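Local coordinates for protein FKBP-type peptidyl-prolyl cis-trans isomerase fkpA (Escherichia coli, PDB 1Q6H) that catalyses the cis-trans isomerization of peptidyl-proline bonds and acts as a protein folding chaperone in the periplasm, at residues G148-G153 against S212-D217; G172-W177 against L198-A203; I190-P195 against F216-L221. All coordinates share one frame; numbering follows the deposited sequence.

Contact 1 (G148-G153 against S212-D217); sequences GTLIDG and STLVFD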
# COMPACT_ATOMS: atom_id res chain seq x y z
N GLY A 148 -23.49 16.75 -19.37
CA GLY A 148 -24.08 15.65 -18.61
C GLY A 148 -24.22 15.96 -17.12
O GLY A 148 -23.22 16.29 -16.46
N THR A 149 -25.45 15.89 -16.61
CA THR A 149 -25.72 16.12 -15.19
C THR A 149 -26.49 14.98 -14.55
O THR A 149 -27.23 14.25 -15.21
CB THR A 149 -26.55 17.39 -14.96
OG1 THR A 149 -27.77 17.30 -15.69
CG2 THR A 149 -25.88 18.65 -15.51
N LEU A 150 -26.32 14.84 -13.24
CA LEU A 150 -27.07 13.88 -12.47
C LEU A 150 -28.38 14.58 -12.24
O LEU A 150 -28.50 15.77 -12.50
CB LEU A 150 -26.38 13.51 -11.16
CG LEU A 150 -24.92 13.01 -11.19
CD1 LEU A 150 -24.36 12.80 -9.74
CD2 LEU A 150 -24.78 11.75 -12.00
N ILE A 151 -29.37 13.85 -11.76
CA ILE A 151 -30.68 14.44 -11.64
C ILE A 151 -30.68 15.56 -10.63
O ILE A 151 -31.57 16.37 -10.64
CB ILE A 151 -31.73 13.42 -11.30
CG1 ILE A 151 -31.41 12.72 -9.97
CG2 ILE A 151 -31.91 12.45 -12.49
CD1 ILE A 151 -32.56 11.84 -9.45
N ASP A 152 -29.69 15.63 -9.76
CA ASP A 152 -29.68 16.72 -8.78
C ASP A 152 -29.01 17.97 -9.32
O ASP A 152 -28.92 18.96 -8.61
CB ASP A 152 -29.01 16.30 -7.47
CG ASP A 152 -27.52 16.09 -7.60
OD1 ASP A 152 -26.99 16.08 -8.75
OD2 ASP A 152 -26.80 15.91 -6.60
N GLY A 153 -28.55 17.91 -10.56
CA GLY A 153 -27.92 19.04 -11.22
C GLY A 153 -26.41 18.98 -11.29
O GLY A 153 -25.78 19.79 -11.97
N SER A 212 -27.72 5.62 -11.34
CA SER A 212 -27.99 7.02 -11.66
C SER A 212 -28.69 7.19 -13.00
O SER A 212 -28.26 6.68 -14.02
CB SER A 212 -26.70 7.83 -11.69
OG SER A 212 -26.10 7.91 -10.40
N THR A 213 -29.80 7.89 -12.96
CA THR A 213 -30.40 8.40 -14.18
C THR A 213 -29.52 9.58 -14.61
O THR A 213 -29.06 10.40 -13.77
CB THR A 213 -31.83 8.83 -13.91
OG1 THR A 213 -32.66 7.66 -13.83
CG2 THR A 213 -32.41 9.61 -15.08
N LEU A 214 -29.21 9.62 -15.91
CA LEU A 214 -28.32 10.65 -16.44
C LEU A 214 -29.09 11.64 -17.31
O LEU A 214 -29.86 11.23 -18.16
CB LEU A 214 -27.22 10.02 -17.30
CG LEU A 214 -26.42 8.88 -16.67
CD1 LEU A 214 -25.34 8.40 -17.66
CD2 LEU A 214 -25.84 9.32 -15.33
N VAL A 215 -28.80 12.94 -17.15
CA VAL A 215 -29.38 13.97 -17.98
C VAL A 215 -28.33 14.56 -18.91
O VAL A 215 -27.35 15.15 -18.45
CB VAL A 215 -29.93 15.11 -17.13
CG1 VAL A 215 -30.75 16.07 -18.00
CG2 VAL A 215 -30.80 14.56 -15.98
N PHE A 216 -28.50 14.35 -20.22
CA PHE A 216 -27.60 14.92 -21.24
C PHE A 216 -28.30 15.96 -22.14
O PHE A 216 -29.32 15.67 -22.77
CB PHE A 216 -27.05 13.85 -22.18
CG PHE A 216 -26.04 12.95 -21.57
CD1 PHE A 216 -24.71 13.31 -21.52
CD2 PHE A 216 -26.42 11.71 -21.05
CE1 PHE A 216 -23.78 12.46 -20.94
CE2 PHE A 216 -25.53 10.89 -20.47
CZ PHE A 216 -24.19 11.24 -20.43
N ASP A 217 -27.74 17.16 -22.23
CA ASP A 217 -28.16 18.15 -23.23
C ASP A 217 -27.18 18.00 -24.37
O ASP A 217 -26.00 18.31 -24.20
CB ASP A 217 -28.08 19.56 -22.71
CG ASP A 217 -29.12 19.86 -21.69
OD1 ASP A 217 -30.30 19.54 -21.96
OD2 ASP A 217 -28.85 20.42 -20.61
O HOH W 1 -27.22 18.08 -18.72
O HOH W 2 -28.78 11.07 -11.30
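Thr149 and Val215 form an antiparallel hydrogen-bonded pair between strands 141-150 and 214-223 of the FKBP sheet. Two backbone bonds close it: Thr149 N to Val215 O at 2.7 Å and Val215 N to Thr149 O at 2.8 Å. Gly148 and Phe216 make the neighbouring non-hydrogen-bonded pair, in which Gly148 CA gives a C-H...O contact to Val215 O at 3.3 Å and the Phe216 ring lies by the same CA.

Two waters add polar links. One bonds both Val215 O and Thr149 OG1; this hydroxyl, held between the backbone N and the carbonyl carbon (chi1 57°), also lies 3.4 Å from Val215 CB. The other takes the N-H of Ile151 and donates to Thr213 O at 2.6 Å, linking the two segments just beyond the paired strands, where the type I turn from Leu150 to Gly153 begins.

Apolar contacts flank the backbone. Ile151 CG2 meets Thr213 CG2 at 3.9 Å and Val215 CG2 at 4.2 Å, and Tyr106 of helix 70-112 touches both Ile151 and Val215. On the Leu214 face, Leu150 CD2 touches Leu214 CD2 at 4.3 Å. Direct bonds thus pair the strands at Thr149, while beyond it water serves Ile151 N and Thr213 O.

Contact 2 (G172-W177 against L198-A203); sequences GVIPGW and LAYGKA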
# COMPACT_ATOMS: atom_id res chain seq x y z
N GLY A 172 -20.74 2.54 -30.00
CA GLY A 172 -19.58 2.27 -29.17
C GLY A 172 -19.69 2.93 -27.81
O GLY A 172 -18.69 2.99 -27.06
N VAL A 173 -20.88 3.41 -27.46
CA VAL A 173 -21.11 4.11 -26.19
C VAL A 173 -22.32 3.52 -25.47
O VAL A 173 -22.89 2.57 -25.95
CB VAL A 173 -21.38 5.59 -26.43
CG1 VAL A 173 -20.13 6.25 -26.96
CG2 VAL A 173 -22.56 5.77 -27.41
N ILE A 174 -22.71 4.09 -24.35
CA ILE A 174 -23.90 3.60 -23.67
C ILE A 174 -25.15 3.63 -24.57
O ILE A 174 -25.38 4.57 -25.34
CB ILE A 174 -24.19 4.37 -22.36
CG1 ILE A 174 -24.26 5.87 -22.58
CG2 ILE A 174 -23.16 4.08 -21.35
CD1 ILE A 174 -24.87 6.62 -21.38
N PRO A 175 -25.97 2.61 -24.42
CA PRO A 175 -27.16 2.39 -25.24
C PRO A 175 -28.08 3.61 -25.32
O PRO A 175 -28.73 3.85 -26.33
CB PRO A 175 -27.89 1.26 -24.47
CG PRO A 175 -26.90 0.60 -23.69
CD PRO A 175 -25.82 1.58 -23.37
N GLY A 176 -28.15 4.36 -24.24
CA GLY A 176 -29.00 5.54 -24.22
C GLY A 176 -28.60 6.55 -25.29
O GLY A 176 -29.45 7.21 -25.87
N TRP A 177 -27.29 6.67 -25.52
CA TRP A 177 -26.77 7.58 -26.50
C TRP A 177 -27.01 6.98 -27.87
O TRP A 177 -27.44 7.68 -28.78
CB TRP A 177 -25.27 7.86 -26.29
CG TRP A 177 -24.99 9.06 -25.48
CD1 TRP A 177 -24.98 9.14 -24.14
CD2 TRP A 177 -24.64 10.35 -25.96
NE1 TRP A 177 -24.66 10.42 -23.73
CE2 TRP A 177 -24.43 11.17 -24.84
CE3 TRP A 177 -24.53 10.91 -27.23
CZ2 TRP A 177 -24.09 12.51 -24.95
CZ3 TRP A 177 -24.19 12.23 -27.34
CH2 TRP A 177 -23.97 13.02 -26.21
N LEU A 198 -29.81 1.79 -19.23
CA LEU A 198 -29.28 2.15 -20.56
C LEU A 198 -28.00 3.02 -20.42
O LEU A 198 -27.57 3.64 -21.38
CB LEU A 198 -30.31 2.95 -21.38
CG LEU A 198 -31.64 2.22 -21.58
CD1 LEU A 198 -32.79 3.12 -22.19
CD2 LEU A 198 -31.40 0.96 -22.41
N ALA A 199 -27.44 3.05 -19.23
CA ALA A 199 -26.25 3.83 -18.94
C ALA A 199 -25.21 2.98 -18.18
O ALA A 199 -24.74 1.99 -18.72
CB ALA A 199 -26.61 5.06 -18.16
N TYR A 200 -24.87 3.34 -16.93
CA TYR A 200 -23.82 2.60 -16.19
C TYR A 200 -24.37 1.66 -15.13
O TYR A 200 -23.60 1.06 -14.38
CB TYR A 200 -22.80 3.57 -15.59
CG TYR A 200 -22.19 4.41 -16.68
CD1 TYR A 200 -21.23 3.88 -17.52
CD2 TYR A 200 -22.64 5.69 -16.93
CE1 TYR A 200 -20.71 4.61 -18.56
CE2 TYR A 200 -22.14 6.45 -17.98
CZ TYR A 200 -21.16 5.89 -18.80
OH TYR A 200 -20.63 6.64 -19.83
N GLY A 201 -25.69 1.56 -15.08
CA GLY A 201 -26.37 0.59 -14.21
C GLY A 201 -26.08 0.66 -12.72
O GLY A 201 -25.83 1.72 -12.13
N LYS A 202 -26.10 -0.51 -12.09
CA LYS A 202 -25.97 -0.56 -10.65
C LYS A 202 -24.58 -0.23 -10.16
O LYS A 202 -24.43 0.38 -9.10
CB LYS A 202 -26.44 -1.93 -10.13
CG LYS A 202 -26.70 -1.97 -8.65
CD LYS A 202 -27.34 -3.28 -8.23
CE LYS A 202 -27.39 -3.42 -6.72
NZ LYS A 202 -28.34 -4.50 -6.29
N ALA A 203 -23.56 -0.62 -10.91
CA ALA A 203 -22.18 -0.36 -10.50
C ALA A 203 -21.82 1.11 -10.59
O ALA A 203 -21.10 1.63 -9.73
CB ALA A 203 -21.20 -1.15 -11.38
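The Tyr200 ring carries Ile174 on one face: methyl CG2 stands 4.0 Å from the ring centroid and 27° off the normal, a CH-pi contact. It sits off-centre, toward the hydroxyl end, with Tyr200 CZ its nearest ring atom at 3.7 Å, and the two side chains cross at about a right angle. Leu214, Val205 and Ile208 also touch the Tyr200 side chain. The isoleucine forks: with CG1 between the backbone N and the carbonyl carbon (chi1 54°), CG2 goes to the tyrosine while CD1 reaches Ala199, its CB 4.0 Å away.

Pro175 turns its own ring toward Leu198. Its CD lies 3.4 Å from Leu198 O, and its CB packs on Leu198 CD2 at 4.1 Å. The buried Trp177, two residues on in the helix, packs on Tyr146.

In the FKBP fold the short helix that begins here, 175-180, packs against the sheet, and the loop between the last two strands passes beside its first turn. As in other FKBPs, where the tryptophan at this place floors the prolyl pocket and the neighbouring isoleucine and the Ala-Tyr-Gly tyrosine border it, Ile174 and Tyr200 probably do the same here. An alanine in place of Ile174 removes both branches and would probably leave the Tyr200 face uncovered and freer to shift, with a gap beside Ala199.

One backbone bond ties loop to helix: Gly176 N donates to Leu198 O at 3.0 Å, in the carbonyl plane and on a lone pair, with the N-H bent to 148°. Glycine, with no side chain, lets the helix come this close to Leu198 O. Ile174 is the N-cap, and its O accepts from Trp177 N at 2.8 Å.

Contact 3 (I190-P195 against F216-L221); sequences IKLVIP and FDVELL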
# COMPACT_ATOMS: atom_id res chain seq x y z
N ILE A 190 -30.93 17.59 -28.65
CA ILE A 190 -31.87 16.72 -27.95
C ILE A 190 -31.45 16.59 -26.52
O ILE A 190 -30.28 16.64 -26.22
CB ILE A 190 -31.89 15.34 -28.60
CG1 ILE A 190 -32.96 14.47 -27.95
CG2 ILE A 190 -30.53 14.62 -28.47
CD1 ILE A 190 -33.27 13.21 -28.78
N LYS A 191 -32.43 16.52 -25.63
CA LYS A 191 -32.16 16.26 -24.24
C LYS A 191 -32.50 14.80 -23.99
O LYS A 191 -33.58 14.30 -24.36
CB LYS A 191 -32.97 17.20 -23.37
CG LYS A 191 -32.90 16.93 -21.88
CD LYS A 191 -33.69 18.03 -21.14
CE LYS A 191 -33.89 17.71 -19.66
NZ LYS A 191 -34.33 18.94 -18.90
N LEU A 192 -31.56 14.10 -23.38
CA LEU A 192 -31.75 12.69 -23.08
C LEU A 192 -31.80 12.49 -21.60
O LEU A 192 -30.93 13.01 -20.87
CB LEU A 192 -30.62 11.84 -23.67
CG LEU A 192 -30.38 11.95 -25.17
CD1 LEU A 192 -29.14 11.20 -25.57
CD2 LEU A 192 -31.53 11.44 -25.95
N VAL A 193 -32.80 11.74 -21.14
CA VAL A 193 -32.92 11.41 -19.73
C VAL A 193 -32.84 9.91 -19.69
O VAL A 193 -33.76 9.21 -20.12
CB VAL A 193 -34.18 11.99 -19.11
CG1 VAL A 193 -34.32 11.55 -17.72
CG2 VAL A 193 -34.07 13.52 -19.13
N ILE A 194 -31.67 9.43 -19.31
CA ILE A 194 -31.35 8.02 -19.50
C ILE A 194 -31.40 7.22 -18.22
O ILE A 194 -30.68 7.54 -17.25
CB ILE A 194 -29.96 7.89 -20.11
CG1 ILE A 194 -29.76 8.89 -21.24
CG2 ILE A 194 -29.71 6.48 -20.54
CD1 ILE A 194 -28.40 8.79 -21.96
N PRO A 195 -32.23 6.19 -18.21
CA PRO A 195 -32.28 5.26 -17.05
C PRO A 195 -30.94 4.51 -16.90
O PRO A 195 -30.29 4.26 -17.92
CB PRO A 195 -33.35 4.24 -17.43
CG PRO A 195 -33.79 4.54 -18.77
CD PRO A 195 -33.13 5.78 -19.30
N PHE A 216 -28.50 14.35 -20.22
CA PHE A 216 -27.60 14.92 -21.24
C PHE A 216 -28.30 15.96 -22.14
O PHE A 216 -29.32 15.67 -22.77
CB PHE A 216 -27.05 13.85 -22.18
CG PHE A 216 -26.04 12.95 -21.57
CD1 PHE A 216 -24.71 13.31 -21.52
CD2 PHE A 216 -26.42 11.71 -21.05
CE1 PHE A 216 -23.78 12.46 -20.94
CE2 PHE A 216 -25.53 10.89 -20.47
CZ PHE A 216 -24.19 11.24 -20.43
N ASP A 217 -27.74 17.16 -22.23
CA ASP A 217 -28.16 18.15 -23.23
C ASP A 217 -27.18 18.00 -24.37
O ASP A 217 -26.00 18.31 -24.20
CB ASP A 217 -28.08 19.56 -22.71
CG ASP A 217 -29.12 19.86 -21.69
OD1 ASP A 217 -30.30 19.54 -21.96
OD2 ASP A 217 -28.85 20.42 -20.61
N VAL A 218 -27.65 17.53 -25.52
CA VAL A 218 -26.77 17.20 -26.64
C VAL A 218 -26.98 18.06 -27.90
O VAL A 218 -28.11 18.40 -28.24
CB VAL A 218 -26.97 15.77 -27.02
CG1 VAL A 218 -25.90 15.30 -28.00
CG2 VAL A 218 -26.92 14.90 -25.76
N GLU A 219 -25.89 18.41 -28.57
CA GLU A 219 -25.96 19.06 -29.87
C GLU A 219 -25.19 18.17 -30.83
O GLU A 219 -23.99 17.91 -30.66
CB GLU A 219 -25.35 20.46 -29.86
CG GLU A 219 -26.09 21.51 -29.08
CD GLU A 219 -25.43 22.89 -29.22
OE1 GLU A 219 -24.31 22.98 -29.80
OE2 GLU A 219 -26.04 23.87 -28.75
N LEU A 220 -25.91 17.69 -31.84
CA LEU A 220 -25.36 16.82 -32.87
C LEU A 220 -24.77 17.64 -34.02
O LEU A 220 -25.51 18.18 -34.88
CB LEU A 220 -26.46 15.90 -33.39
CG LEU A 220 -26.07 14.93 -34.49
CD1 LEU A 220 -24.80 14.14 -34.08
CD2 LEU A 220 -27.22 14.02 -34.87
N LEU A 221 -23.45 17.73 -34.06
CA LEU A 221 -22.75 18.55 -35.04
C LEU A 221 -22.53 17.87 -36.38
O LEU A 221 -22.62 18.50 -37.43
CB LEU A 221 -21.41 18.99 -34.49
CG LEU A 221 -21.41 19.75 -33.16
CD1 LEU A 221 -19.98 20.19 -32.91
CD2 LEU A 221 -22.31 20.96 -33.20
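Leu192 and Phe216 bind each other through both backbone groups, Leu192 N to Phe216 O at 2.8 Å and Phe216 N to Leu192 O at 2.9 Å. Ile190 and Val218 do the same two residues along, N-H to carbonyl in both directions, making an antiparallel pairing of strands 189-194 and 214-223 in the curved sheet of the FKBP domain. Between these two pairs sits the non-hydrogen-bonded pair of Lys191 and Asp217, where Lys191 CA adds a C-H...O contact to Phe216 O.

On the apolar face, Ile190 and Val218 lie side by side, CG2 of the isoleucine 4.0 Å from the valine CB. Leu192 CD1 reaches Val218 CG2 at 4.3 Å, joining the two hydrogen-bonded pairs across the face. Ile194 crosses the phenylalanine obliquely, its CD1 3.6 Å from Phe216 CD2.

The other face, with Lys191 and Asp217, is more polar. The lysine runs out extended, with CG anti to the backbone N (chi1 173°), alongside the aspartate. What touches OD1 of Asp217 is the lysine's aliphatic stem, with CG 3.7 Å away. The ammonium is too far for a salt bridge, but with Lys191 NZ 5.1 Å from Asp217 OD1 it may still help keep the carboxylate ionised.

Further out, Phe110 of helix 70-112 packs on Lys191. Tyr125 of strand 124-127 touches Ile190 and Leu192, and Val144 of strand 141-150 touches Val218. Trp177 meets the Phe216 ring edge-to-face and Phe156 meets it with planes about perpendicular, which probably restricts how that ring can turn. The same indole reaches the valine too, Trp177 CH2 lying 3.5 Å from Val218 CG1.

How the contacts relate
Contacts 1 and 3 flank strand 214-223, which pairs with strand 141-150 in one and strand 189-194 in the other; they share Phe216 and Asp217, and their centres lie about 10 Å apart. Leu214 O to Ile194 N, at 2.8 Å, is a probable hydrogen bond that continues the pairing of contact 3 into segment 212-217. Contact 2 sits about 13 Å from the centre of each, on the Phe216 side of the sheet. Leu214 CD1 packs 3.6 Å from Ala199 CB, and Trp177 NE1 lies 3.4 Å from Phe216 CE2. By analogy with other FKBPs, this aromatic cluster of Trp177 and Phe216 probably lines the prolyl-binding pocket.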